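Local coordinates for cutm, flavoprotein of carbon monoxide dehydrogenase (Hydrogenophaga pseudoflava, PDB 1FFV) that binds FAD as the flavoprotein subunit of carbon monoxide dehydrogenase and probably passes on electrons released when carbon monoxide is oxidised to carbon dioxide, at residues G113-H118 with D124-S129; A134-E139 with G151-T156; A182-K187 with L279-A284. All coordinates share one frame; numbering follows the deposited sequence.

Interaction 1: residues G113-H118 with D124-S129; sequences GGDIAH and DHPALS. With FAD (flavin-adenine dinucleotide), chain J.
The carboxylate of Asp115 and the imidazole of His125 meet at nearly a right angle, their planes 87° apart, with Asp115 CG lying in the plane of the ring at its CD2 edge, 3.6 Å from His125 CD2. With CG anti to the backbone N (chi1 -165°), Asp115 reaches from its helix across to the neighbouring helix. There OD1 accepts a bond of 3.2 Å from His125 N, which comes from above the carboxylate plane and is bent, at 142°. Pro126 CD packs against the same oxygen. Beside this bond Ile116 crosses His125, its CG1 3.6 Å from His125 CB, and NE2 of the imidazole is held by Glu78.

The two segments belong to the FAD-binding domain of the molybdopterin dehydrogenase family, and together they grip the pyrimidine side of the flavin. Asp124 does so with two bonds: its N donates to FAD O2 over 2.9 Å, and its OD2 accepts from FAD N3 over 2.8 Å, both nearly straight. OD1 of Asp124 is bonded to Tyr183, and its OD2 has a second partner in Lys185. The other carboxylate oxygen of Asp115, OD2, accepts a bond of 3.1 Å from FAD O2' and also lies near N1 and O2 of the flavin. With an alanine here, the amide of His125 and the ribityl O2' would probably lose their acceptor, and a gap would open between the helices. Farther along the same helix, Ala117 CB touches FAD O4B at 3.3 Å, beside the adenine.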
loop_
_atom_site.group_PDB
_atom_site.type_symbol
_atom_site.label_atom_id
_atom_site.label_comp_id
_atom_site.label_asym_id
_atom_site.label_seq_id
_atom_site.Cartn_x
_atom_site.Cartn_y
_atom_site.Cartn_z
ATOM N N GLY C 113 37.681 -32.716 2.788
ATOM C CA GLY C 113 37.195 -34.035 2.419
ATOM C C GLY C 113 36.222 -34.014 1.245
ATOM O O GLY C 113 36.270 -34.900 0.388
ATOM N N GLY C 114 35.337 -33.018 1.205
ATOM C CA GLY C 114 34.393 -32.907 0.105
ATOM C C GLY C 114 35.082 -32.488 -1.184
ATOM O O GLY C 114 34.730 -32.935 -2.282
ATOM N N ASP C 115 36.088 -31.631 -1.044
ATOM C CA ASP C 115 36.846 -31.141 -2.188
ATOM C C ASP C 115 37.567 -32.315 -2.837
ATOM O O ASP C 115 37.698 -32.375 -4.057
ATOM C CB ASP C 115 37.864 -30.077 -1.737
ATOM C CG ASP C 115 38.431 -29.274 -2.898
ATOM O OD1 ASP C 115 39.374 -29.764 -3.564
ATOM O OD2 ASP C 115 37.934 -28.150 -3.140
ATOM N N ILE C 116 38.039 -33.247 -2.014
ATOM C CA ILE C 116 38.737 -34.420 -2.524
ATOM C C ILE C 116 37.741 -35.463 -3.039
ATOM O O ILE C 116 37.854 -35.931 -4.165
ATOM C CB ILE C 116 39.689 -35.023 -1.446
ATOM C CG1 ILE C 116 40.807 -34.018 -1.129
ATOM C CG2 ILE C 116 40.302 -36.327 -1.941
ATOM C CD1 ILE C 116 41.701 -34.404 0.027
ATOM N N ALA C 117 36.732 -35.776 -2.242
ATOM C CA ALA C 117 35.729 -36.768 -2.631
ATOM C C ALA C 117 34.975 -36.453 -3.932
ATOM O O ALA C 117 34.593 -37.366 -4.671
ATOM C CB ALA C 117 34.745 -36.981 -1.488
ATOM N N HIS C 118 34.768 -35.166 -4.202
ATOM C CA HIS C 118 34.058 -34.715 -5.399
ATOM C C HIS C 118 34.773 -35.196 -6.682
ATOM O O HIS C 118 34.128 -35.487 -7.691
ATOM C CB HIS C 118 33.913 -33.186 -5.355
ATOM C CG HIS C 118 33.018 -32.621 -6.417
ATOM N ND1 HIS C 118 31.784 -33.155 -6.717
ATOM C CD2 HIS C 118 33.183 -31.563 -7.246
ATOM C CE1 HIS C 118 31.226 -32.451 -7.688
ATOM N NE2 HIS C 118 32.055 -31.479 -8.027
ATOM N N ASP C 124 41.292 -27.984 -6.220
ATOM C CA ASP C 124 42.706 -27.852 -5.856
ATOM C C ASP C 124 43.290 -28.921 -4.933
ATOM O O ASP C 124 44.448 -29.320 -5.094
ATOM C CB ASP C 124 42.965 -26.470 -5.250
ATOM C CG ASP C 124 42.607 -25.336 -6.199
ATOM O OD1 ASP C 124 43.225 -25.219 -7.276
ATOM O OD2 ASP C 124 41.698 -24.554 -5.868
ATOM N N HIS C 125 42.505 -29.391 -3.969
ATOM C CA HIS C 125 43.003 -30.395 -3.038
ATOM C C HIS C 125 43.499 -31.684 -3.659
ATOM O O HIS C 125 44.402 -32.309 -3.109
ATOM C CB HIS C 125 41.999 -30.672 -1.922
ATOM C CG HIS C 125 41.995 -29.620 -0.865
ATOM N ND1 HIS C 125 43.110 -29.329 -0.108
ATOM C CD2 HIS C 125 41.036 -28.752 -0.471
ATOM C CE1 HIS C 125 42.838 -28.326 0.706
ATOM N NE2 HIS C 125 41.586 -27.958 0.506
ATOM N N PRO C 126 42.888 -32.140 -4.773
ATOM C CA PRO C 126 43.415 -33.384 -5.344
ATOM C C PRO C 126 44.929 -33.279 -5.626
ATOM O O PRO C 126 45.709 -34.072 -5.099
ATOM C CB PRO C 126 42.581 -33.547 -6.615
ATOM C CG PRO C 126 41.243 -33.028 -6.174
ATOM C CD PRO C 126 41.609 -31.770 -5.416
ATOM N N ALA C 127 45.357 -32.272 -6.387
ATOM C CA ALA C 127 46.785 -32.116 -6.680
ATOM C C ALA C 127 47.582 -31.860 -5.402
ATOM O O ALA C 127 48.659 -32.420 -5.215
ATOM C CB ALA C 127 47.023 -30.989 -7.687
ATOM N N LEU C 128 47.037 -31.031 -4.518
ATOM C CA LEU C 128 47.692 -30.721 -3.260
ATOM C C LEU C 128 47.927 -31.968 -2.419
ATOM O O LEU C 128 49.006 -32.140 -1.837
ATOM C CB LEU C 128 46.865 -29.708 -2.469
ATOM C CG LEU C 128 46.871 -28.272 -3.009
ATOM C CD1 LEU C 128 45.806 -27.452 -2.312
ATOM C CD2 LEU C 128 48.251 -27.658 -2.812
ATOM N N SER C 129 46.934 -32.851 -2.376
ATOM C CA SER C 129 47.046 -34.069 -1.586
ATOM C C SER C 129 48.132 -34.995 -2.120
ATOM O O SER C 129 48.781 -35.701 -1.352
ATOM C CB SER C 129 45.700 -34.798 -1.508
ATOM O OG SER C 129 45.317 -35.323 -2.764
HETATM P PA FAD J . 29.771 -31.451 -1.013
HETATM O O1A FAD J . 28.878 -32.229 -0.137
HETATM O O2A FAD J . 29.267 -30.412 -1.723
HETATM O O5B FAD J . 30.268 -32.485 -1.969
HETATM C C5B FAD J . 30.899 -33.657 -1.494
HETATM C C4B FAD J . 30.880 -34.684 -2.618
HETATM O O4B FAD J . 31.764 -35.736 -2.123
HETATM C C3B FAD J . 29.598 -35.452 -2.804
HETATM O O3B FAD J . 29.547 -36.294 -3.899
HETATM C C2B FAD J . 29.507 -36.095 -1.438
HETATM O O2B FAD J . 28.534 -37.084 -1.425
HETATM C C1B FAD J . 30.899 -36.618 -1.269
HETATM N N9A FAD J . 31.499 -36.464 0.044
HETATM C C8A FAD J . 31.619 -35.314 0.782
HETATM N N7A FAD J . 32.227 -35.510 1.949
HETATM C C5A FAD J . 32.509 -36.852 1.970
HETATM C C6A FAD J . 33.175 -37.684 2.962
HETATM N N6A FAD J . 33.640 -37.247 4.100
HETATM N N1A FAD J . 33.272 -39.000 2.617
HETATM C C2A FAD J . 32.805 -39.495 1.448
HETATM N N3A FAD J . 32.191 -38.811 0.484
HETATM C C4A FAD J . 32.070 -37.486 0.786
HETATM N N1 FAD J . 36.994 -25.804 -5.040
HETATM C C2 FAD J . 38.285 -25.721 -5.324
HETATM O O2 FAD J . 39.026 -26.618 -5.094
HETATM N N3 FAD J . 38.865 -24.573 -5.916
HETATM C C4 FAD J . 38.112 -23.475 -6.230
HETATM O O4 FAD J . 38.646 -22.507 -6.733
HETATM C C4X FAD J . 36.691 -23.549 -5.930
HETATM N N5 FAD J . 35.906 -22.507 -6.216
HETATM C C5X FAD J . 34.585 -22.623 -5.916
HETATM C C6 FAD J . 33.776 -21.528 -6.222
HETATM C C7 FAD J . 32.443 -21.537 -5.964
HETATM C C7M FAD J . 31.594 -20.338 -6.310
HETATM C C8 FAD J . 31.832 -22.691 -5.357
HETATM C C8M FAD J . 30.351 -22.729 -5.062
HETATM C C9 FAD J . 32.629 -23.800 -5.038
HETATM C C9A FAD J . 33.990 -23.768 -5.312
HETATM N N10 FAD J . 34.857 -24.860 -5.018
HETATM C C10 FAD J . 36.168 -24.768 -5.312
HETATM C "C1'" FAD J . 34.288 -26.080 -4.356
HETATM C "C2'" FAD J . 34.366 -26.380 -2.787
HETATM O "O2'" FAD J . 35.725 -26.053 -2.909
HETATM C "C3'" FAD J . 33.662 -27.663 -3.181
HETATM O "O3'" FAD J . 32.986 -26.913 -2.146
HETATM C "C4'" FAD J . 33.472 -28.784 -2.182
HETATM O "O4'" FAD J . 34.075 -29.226 -3.442
HETATM C "C5'" FAD J . 32.697 -30.089 -2.402
HETATM O "O5'" FAD J . 33.117 -30.002 -0.849
HETATM P P FAD J . 31.944 -29.940 0.133
HETATM O O1P FAD J . 32.620 -30.015 1.521
HETATM O O2P FAD J . 31.143 -28.821 -0.019
HETATM O O3P FAD J . 31.068 -31.089 -0.151
#

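Interaction 2: residues A134-E139 with G151-T156; sequences AHFVLE and GFFLGT
Different first torsions bring Phe136 and Phe152 together: CG of Phe136 is anti to its carbonyl carbon (chi1 -48°), whereas CG of Phe152 is anti to its backbone N (chi1 -173°), and the two side chains cross at about a right angle. The result is a T-shaped pair in which Phe136 supplies the edge and Phe152 the face. The centroids are 5.0 Å apart and the planes 75° apart. Phe136 CD2 stands over the centre of the Phe152 ring, 3.7 Å from Phe152 CG, while the neighbouring CE2 lies 3.8 Å from Phe152 CD2.

Leu138, two residues along the strand and on the same side of it, comes to the rim of the Phe152 ring, its CD1 4.4 Å from Phe152 CE1. Phe153 joins from the other segment, with its CZ 4.3 Å from Phe136 CE2. The face of its own ring is turned to Phe152 CD2. No hydrogen bond links the two segments, so the contact is made by apolar side chains alone. Met167 touches both Phe136 and Phe152, and Ser129 of helix 125-131 touches Phe136 and Phe153.

The cluster packs one face of the antiparallel five-stranded sheet of the FAD-binding domain, in which 135-140 is flanked by 166-173 and 143-148, against the short two-stranded hairpin of 153-155 and 158-159, where Leu154 and Gly155 opposite Met158 form a classic beta bulge.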
loop_
_atom_site.group_PDB
_atom_site.type_symbol
_atom_site.label_atom_id
_atom_site.label_comp_id
_atom_site.label_asym_id
_atom_site.label_seq_id
_atom_site.Cartn_x
_atom_site.Cartn_y
_atom_site.Cartn_z
ATOM N N ALA C 134 49.515 -37.311 0.938
ATOM C CA ALA C 134 48.448 -37.644 1.863
ATOM C C ALA C 134 47.866 -39.033 1.640
ATOM O O ALA C 134 48.083 -39.666 0.606
ATOM C CB ALA C 134 47.346 -36.608 1.765
ATOM N N HIS C 135 47.157 -39.507 2.651
ATOM C CA HIS C 135 46.481 -40.791 2.602
ATOM C C HIS C 135 45.106 -40.546 3.203
ATOM O O HIS C 135 44.947 -39.716 4.098
ATOM C CB HIS C 135 47.245 -41.851 3.393
ATOM C CG HIS C 135 48.487 -42.331 2.710
ATOM N ND1 HIS C 135 49.653 -41.597 2.679
ATOM C CD2 HIS C 135 48.743 -43.473 2.030
ATOM C CE1 HIS C 135 50.576 -42.266 2.010
ATOM N NE2 HIS C 135 50.049 -43.408 1.607
ATOM N N PHE C 136 44.106 -41.238 2.678
ATOM C CA PHE C 136 42.740 -41.057 3.131
ATOM C C PHE C 136 42.161 -42.294 3.812
ATOM O O PHE C 136 42.219 -43.391 3.267
ATOM C CB PHE C 136 41.863 -40.677 1.935
ATOM C CG PHE C 136 42.440 -39.578 1.080
ATOM C CD1 PHE C 136 42.978 -38.431 1.658
ATOM C CD2 PHE C 136 42.461 -39.703 -0.309
ATOM C CE1 PHE C 136 43.533 -37.427 0.867
ATOM C CE2 PHE C 136 43.016 -38.700 -1.113
ATOM C CZ PHE C 136 43.551 -37.565 -0.523
ATOM N N VAL C 137 41.569 -42.096 4.986
ATOM C CA VAL C 137 40.950 -43.182 5.745
ATOM C C VAL C 137 39.466 -43.295 5.380
ATOM O O VAL C 137 38.712 -42.336 5.544
ATOM C CB VAL C 137 41.090 -42.937 7.253
ATOM C CG1 VAL C 137 40.454 -44.064 8.034
ATOM C CG2 VAL C 137 42.556 -42.807 7.618
ATOM N N LEU C 138 39.061 -44.463 4.876
ATOM C CA LEU C 138 37.672 -44.709 4.466
ATOM C C LEU C 138 36.975 -45.746 5.342
ATOM O O LEU C 138 37.510 -46.830 5.584
ATOM C CB LEU C 138 37.623 -45.207 3.018
ATOM C CG LEU C 138 38.548 -44.546 2.000
ATOM C CD1 LEU C 138 38.285 -45.113 0.607
ATOM C CD2 LEU C 138 38.352 -43.037 2.025
ATOM N N GLU C 139 35.769 -45.429 5.799
ATOM C CA GLU C 139 35.037 -46.378 6.623
ATOM C C GLU C 139 33.803 -46.914 5.925
ATOM O O GLU C 139 32.954 -46.156 5.453
ATOM C CB GLU C 139 34.648 -45.792 7.978
ATOM C CG GLU C 139 34.207 -46.888 8.933
ATOM C CD GLU C 139 33.741 -46.376 10.271
ATOM O OE1 GLU C 139 34.524 -45.697 10.972
ATOM O OE2 GLU C 139 32.580 -46.667 10.621
ATOM N N GLY C 151 46.724 -42.156 -6.471
ATOM C CA GLY C 151 46.104 -43.405 -6.875
ATOM C C GLY C 151 44.620 -43.401 -6.558
ATOM O O GLY C 151 43.881 -44.289 -6.993
ATOM N N PHE C 152 44.187 -42.367 -5.836
ATOM C CA PHE C 152 42.796 -42.195 -5.421
ATOM C C PHE C 152 41.875 -41.661 -6.523
ATOM O O PHE C 152 40.675 -41.946 -6.533
ATOM C CB PHE C 152 42.747 -41.233 -4.233
ATOM C CG PHE C 152 41.387 -41.096 -3.608
ATOM C CD1 PHE C 152 40.855 -42.122 -2.826
ATOM C CD2 PHE C 152 40.648 -39.926 -3.769
ATOM C CE1 PHE C 152 39.604 -41.979 -2.211
ATOM C CE2 PHE C 152 39.399 -39.775 -3.159
ATOM C CZ PHE C 152 38.879 -40.799 -2.381
ATOM N N PHE C 153 42.442 -40.886 -7.442
ATOM C CA PHE C 153 41.679 -40.264 -8.513
ATOM C C PHE C 153 41.674 -41.098 -9.789
ATOM O O PHE C 153 42.705 -41.265 -10.444
ATOM C CB PHE C 153 42.214 -38.846 -8.718
ATOM C CG PHE C 153 42.314 -38.063 -7.427
ATOM C CD1 PHE C 153 41.165 -37.570 -6.805
ATOM C CD2 PHE C 153 43.548 -37.880 -6.795
ATOM C CE1 PHE C 153 41.241 -36.911 -5.568
ATOM C CE2 PHE C 153 43.641 -37.222 -5.557
ATOM C CZ PHE C 153 42.485 -36.739 -4.942
ATOM N N LEU C 154 40.496 -41.632 -10.114
ATOM C CA LEU C 154 40.303 -42.511 -11.271
ATOM C C LEU C 154 39.790 -41.840 -12.535
ATOM O O LEU C 154 40.155 -42.229 -13.650
ATOM C CB LEU C 154 39.352 -43.648 -10.901
ATOM C CG LEU C 154 39.716 -44.506 -9.686
ATOM C CD1 LEU C 154 38.777 -45.702 -9.668
ATOM C CD2 LEU C 154 41.179 -44.974 -9.735
ATOM N N GLY C 155 38.903 -40.869 -12.355
ATOM C CA GLY C 155 38.344 -40.153 -13.485
ATOM C C GLY C 155 37.628 -38.915 -13.002
ATOM O O GLY C 155 37.658 -38.603 -11.809
ATOM N N THR C 156 36.977 -38.217 -13.924
ATOM C CA THR C 156 36.241 -37.009 -13.593
ATOM C C THR C 156 35.069 -37.396 -12.697
ATOM O O THR C 156 34.186 -38.152 -13.108
ATOM C CB THR C 156 35.745 -36.303 -14.875
ATOM O OG1 THR C 156 36.858 -36.094 -15.749
ATOM C CG2 THR C 156 35.131 -34.949 -14.552
#

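Interaction 3: residues A182-K187 with L279-A284; sequences AYEKLK and LNAAWA. With FAD (flavin-adenine dinucleotide), chain J.
Strand 180-186 is an edge strand, within this chain, of the four-stranded antiparallel sheet in the C-terminal domain of the CO dehydrogenase flavoprotein family, and helix 264-285 packs beside it. The short segments run roughly antiparallel, at 152° between their directions, with axes 7.7 Å apart at closest approach.

Such a close approach rests on alanines. Ala182 CB points at the helix and meets Ala281 CB at 3.9 Å, methyl against methyl. It also lies 3.9 Å from the backbone N of Ala282, whose own CB is slightly farther from it, at 4.3 Å. The methyl of Ala182 is thus set against two successive residues of the helix. Ala282 goes on to touch Val200 on the neighbouring strand 196-205, which pairs with Ala182 through its backbone.

Glu184, two residues on and on the same side of the strand, has CG anti to the carbonyl carbon (chi1 -66°) and a chain that bends at chi2. The bend brings OE2 alongside Ala281 CB, 4.1 Å away, and the same side chain touches Met274 and Arg277 farther back on the helix.

Lys185, between Glu184 and Leu186, reaches the flavin instead. Its CG is anti to the backbone N (chi1 173°), and the chain, extended beyond CG, carries NZ to 2.9 Å from FAD O4. The same ammonium forms a salt bridge with Asp124 and a bond to Leu100 O.

Across the strand-helix interface itself there are no hydrogen bonds; the contact between these segments is mostly methyl packing, with the carboxylate of Glu184 at its margin. On the flavin side, the ammonium, shared between FAD O4 and the Asp124 carboxylate, would probably polarise the C4 carbonyl.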
loop_
_atom_site.group_PDB
_atom_site.type_symbol
_atom_site.label_atom_id
_atom_site.label_comp_id
_atom_site.label_asym_id
_atom_site.label_seq_id
_atom_site.Cartn_x
_atom_site.Cartn_y
_atom_site.Cartn_z
ATOM N N ALA C 182 55.031 -25.034 -2.948
ATOM C CA ALA C 182 54.382 -24.020 -3.762
ATOM C C ALA C 182 53.135 -24.532 -4.460
ATOM O O ALA C 182 52.997 -25.726 -4.716
ATOM C CB ALA C 182 55.361 -23.472 -4.806
ATOM N N TYR C 183 52.201 -23.616 -4.695
ATOM C CA TYR C 183 50.981 -23.915 -5.434
ATOM C C TYR C 183 50.722 -22.720 -6.337
ATOM O O TYR C 183 50.310 -21.658 -5.870
ATOM C CB TYR C 183 49.764 -24.136 -4.539
ATOM C CG TYR C 183 48.597 -24.686 -5.330
ATOM C CD1 TYR C 183 48.764 -25.817 -6.135
ATOM C CD2 TYR C 183 47.345 -24.061 -5.321
ATOM C CE1 TYR C 183 47.724 -26.314 -6.916
ATOM C CE2 TYR C 183 46.286 -24.557 -6.107
ATOM C CZ TYR C 183 46.493 -25.686 -6.900
ATOM O OH TYR C 183 45.491 -26.204 -7.686
ATOM N N GLU C 184 51.055 -22.869 -7.612
ATOM C CA GLU C 184 50.842 -21.799 -8.580
ATOM C C GLU C 184 49.528 -22.075 -9.288
ATOM O O GLU C 184 49.381 -23.106 -9.946
ATOM C CB GLU C 184 51.987 -21.750 -9.596
ATOM C CG GLU C 184 53.341 -21.364 -9.012
ATOM C CD GLU C 184 53.396 -19.930 -8.505
ATOM O OE1 GLU C 184 52.903 -19.011 -9.199
ATOM O OE2 GLU C 184 53.945 -19.721 -7.402
ATOM N N LYS C 185 48.573 -21.161 -9.138
ATOM C CA LYS C 185 47.262 -21.314 -9.760
ATOM C C LYS C 185 46.879 -20.154 -10.693
ATOM O O LYS C 185 46.725 -19.007 -10.258
ATOM C CB LYS C 185 46.202 -21.511 -8.665
ATOM C CG LYS C 185 44.756 -21.522 -9.132
ATOM C CD LYS C 185 43.830 -21.647 -7.922
ATOM C CE LYS C 185 42.356 -21.687 -8.315
ATOM N NZ LYS C 185 41.484 -21.908 -7.133
ATOM N N LEU C 186 46.738 -20.470 -11.980
ATOM C CA LEU C 186 46.352 -19.496 -12.999
ATOM C C LEU C 186 44.822 -19.489 -12.995
ATOM O O LEU C 186 44.199 -20.519 -13.248
ATOM C CB LEU C 186 46.862 -19.954 -14.366
ATOM C CG LEU C 186 47.152 -18.944 -15.479
ATOM C CD1 LEU C 186 46.924 -19.645 -16.797
ATOM C CD2 LEU C 186 46.264 -17.720 -15.398
ATOM N N LYS C 187 44.218 -18.331 -12.761
ATOM C CA LYS C 187 42.754 -18.226 -12.686
ATOM C C LYS C 187 42.260 -16.896 -13.280
ATOM O O LYS C 187 42.939 -15.875 -13.137
ATOM C CB LYS C 187 42.349 -18.287 -11.208
ATOM C CG LYS C 187 43.039 -17.178 -10.434
ATOM C CD LYS C 187 42.893 -17.228 -8.947
ATOM C CE LYS C 187 43.663 -16.045 -8.370
ATOM N NZ LYS C 187 43.963 -16.227 -6.934
ATOM N N LEU C 279 58.227 -24.875 -9.138
ATOM C CA LEU C 279 59.548 -25.408 -8.833
ATOM C C LEU C 279 60.467 -24.300 -8.325
ATOM O O LEU C 279 61.166 -24.476 -7.319
ATOM C CB LEU C 279 60.151 -26.064 -10.073
ATOM C CG LEU C 279 59.459 -27.341 -10.554
ATOM C CD1 LEU C 279 60.002 -27.750 -11.907
ATOM C CD2 LEU C 279 59.639 -28.453 -9.531
ATOM N N ASN C 280 60.425 -23.149 -8.994
ATOM C CA ASN C 280 61.249 -22.003 -8.619
ATOM C C ASN C 280 60.879 -21.427 -7.259
ATOM O O ASN C 280 61.755 -21.100 -6.459
ATOM C CB ASN C 280 61.177 -20.916 -9.693
ATOM C CG ASN C 280 62.167 -21.149 -10.819
ATOM O OD1 ASN C 280 61.769 -21.386 -11.962
ATOM N ND2 ASN C 280 63.456 -21.076 -10.504
ATOM N N ALA C 281 59.581 -21.324 -6.995
ATOM C CA ALA C 281 59.100 -20.792 -5.728
ATOM C C ALA C 281 59.388 -21.787 -4.612
ATOM O O ALA C 281 59.702 -21.394 -3.488
ATOM C CB ALA C 281 57.606 -20.499 -5.810
ATOM N N ALA C 282 59.286 -23.075 -4.934
ATOM C CA ALA C 282 59.547 -24.129 -3.961
ATOM C C ALA C 282 61.016 -24.127 -3.556
ATOM O O ALA C 282 61.335 -24.142 -2.370
ATOM C CB ALA C 282 59.159 -25.479 -4.528
ATOM N N TRP C 283 61.902 -24.056 -4.546
ATOM C CA TRP C 283 63.340 -24.046 -4.294
ATOM C C TRP C 283 63.708 -22.910 -3.350
ATOM O O TRP C 283 64.412 -23.124 -2.368
ATOM C CB TRP C 283 64.118 -23.936 -5.611
ATOM C CG TRP C 283 65.631 -23.909 -5.457
ATOM C CD1 TRP C 283 66.449 -22.826 -5.612
ATOM C CD2 TRP C 283 66.493 -25.013 -5.134
ATOM N NE1 TRP C 283 67.759 -23.184 -5.412
ATOM C CE2 TRP C 283 67.814 -24.520 -5.117
ATOM C CE3 TRP C 283 66.276 -26.367 -4.862
ATOM C CZ2 TRP C 283 68.918 -25.336 -4.838
ATOM C CZ3 TRP C 283 67.370 -27.180 -4.585
ATOM C CH2 TRP C 283 68.677 -26.660 -4.575
ATOM N N ALA C 284 63.166 -21.725 -3.613
ATOM C CA ALA C 284 63.425 -20.543 -2.795
ATOM C C ALA C 284 63.002 -20.728 -1.337
ATOM O O ALA C 284 63.480 -20.020 -0.446
ATOM C CB ALA C 284 62.717 -19.332 -3.395
HETATM P PA FAD J . 29.771 -31.451 -1.013
HETATM O O1A FAD J . 28.878 -32.229 -0.137
HETATM O O2A FAD J . 29.267 -30.412 -1.723
HETATM O O5B FAD J . 30.268 -32.485 -1.969
HETATM C C5B FAD J . 30.899 -33.657 -1.494
HETATM C C4B FAD J . 30.880 -34.684 -2.618
HETATM O O4B FAD J . 31.764 -35.736 -2.123
HETATM C C3B FAD J . 29.598 -35.452 -2.804
HETATM O O3B FAD J . 29.547 -36.294 -3.899
HETATM C C2B FAD J . 29.507 -36.095 -1.438
HETATM O O2B FAD J . 28.534 -37.084 -1.425
HETATM C C1B FAD J . 30.899 -36.618 -1.269
HETATM N N9A FAD J . 31.499 -36.464 0.044
HETATM C C8A FAD J . 31.619 -35.314 0.782
HETATM N N7A FAD J . 32.227 -35.510 1.949
HETATM C C5A FAD J . 32.509 -36.852 1.970
HETATM C C6A FAD J . 33.175 -37.684 2.962
HETATM N N6A FAD J . 33.640 -37.247 4.100
HETATM N N1A FAD J . 33.272 -39.000 2.617
HETATM C C2A FAD J . 32.805 -39.495 1.448
HETATM N N3A FAD J . 32.191 -38.811 0.484
HETATM C C4A FAD J . 32.070 -37.486 0.786
HETATM N N1 FAD J . 36.994 -25.804 -5.040
HETATM C C2 FAD J . 38.285 -25.721 -5.324
HETATM O O2 FAD J . 39.026 -26.618 -5.094
HETATM N N3 FAD J . 38.865 -24.573 -5.916
HETATM C C4 FAD J . 38.112 -23.475 -6.230
HETATM O O4 FAD J . 38.646 -22.507 -6.733
HETATM C C4X FAD J . 36.691 -23.549 -5.930
HETATM N N5 FAD J . 35.906 -22.507 -6.216
HETATM C C5X FAD J . 34.585 -22.623 -5.916
HETATM C C6 FAD J . 33.776 -21.528 -6.222
HETATM C C7 FAD J . 32.443 -21.537 -5.964
HETATM C C7M FAD J . 31.594 -20.338 -6.310
HETATM C C8 FAD J . 31.832 -22.691 -5.357
HETATM C C8M FAD J . 30.351 -22.729 -5.062
HETATM C C9 FAD J . 32.629 -23.800 -5.038
HETATM C C9A FAD J . 33.990 -23.768 -5.312
HETATM N N10 FAD J . 34.857 -24.860 -5.018
HETATM C C10 FAD J . 36.168 -24.768 -5.312
HETATM C "C1'" FAD J . 34.288 -26.080 -4.356
HETATM C "C2'" FAD J . 34.366 -26.380 -2.787
HETATM O "O2'" FAD J . 35.725 -26.053 -2.909
HETATM C "C3'" FAD J . 33.662 -27.663 -3.181
HETATM O "O3'" FAD J . 32.986 -26.913 -2.146
HETATM C "C4'" FAD J . 33.472 -28.784 -2.182
HETATM O "O4'" FAD J . 34.075 -29.226 -3.442
HETATM C "C5'" FAD J . 32.697 -30.089 -2.402
HETATM O "O5'" FAD J . 33.117 -30.002 -0.849
HETATM P P FAD J . 31.944 -29.940 0.133
HETATM O O1P FAD J . 32.620 -30.015 1.521
HETATM O O2P FAD J . 31.143 -28.821 -0.019
HETATM O O3P FAD J . 31.068 -31.089 -0.151
#

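Along the chain the three contacts come in series, none nested and none crossing. Interaction 1 closes a five-residue loop between two helices at the flavin. Interaction 2 follows at once, closing an eleven-residue loop that contains strand 143-148. The two touch: Ser129 O probably accepts a hydrogen bond from Ala134 N, and Phe153 packs on Pro126, which joins the helices to the sheet and hairpin of the FAD-binding domain. Interaction 3 spans 91 residues and joins the first strand of the C-terminal sheet to the last helix. It meets interaction 1 through Tyr183 and Lys185, which tie the two domains at Asp124, and stays about 11 Å, nearest atoms, from interaction 2.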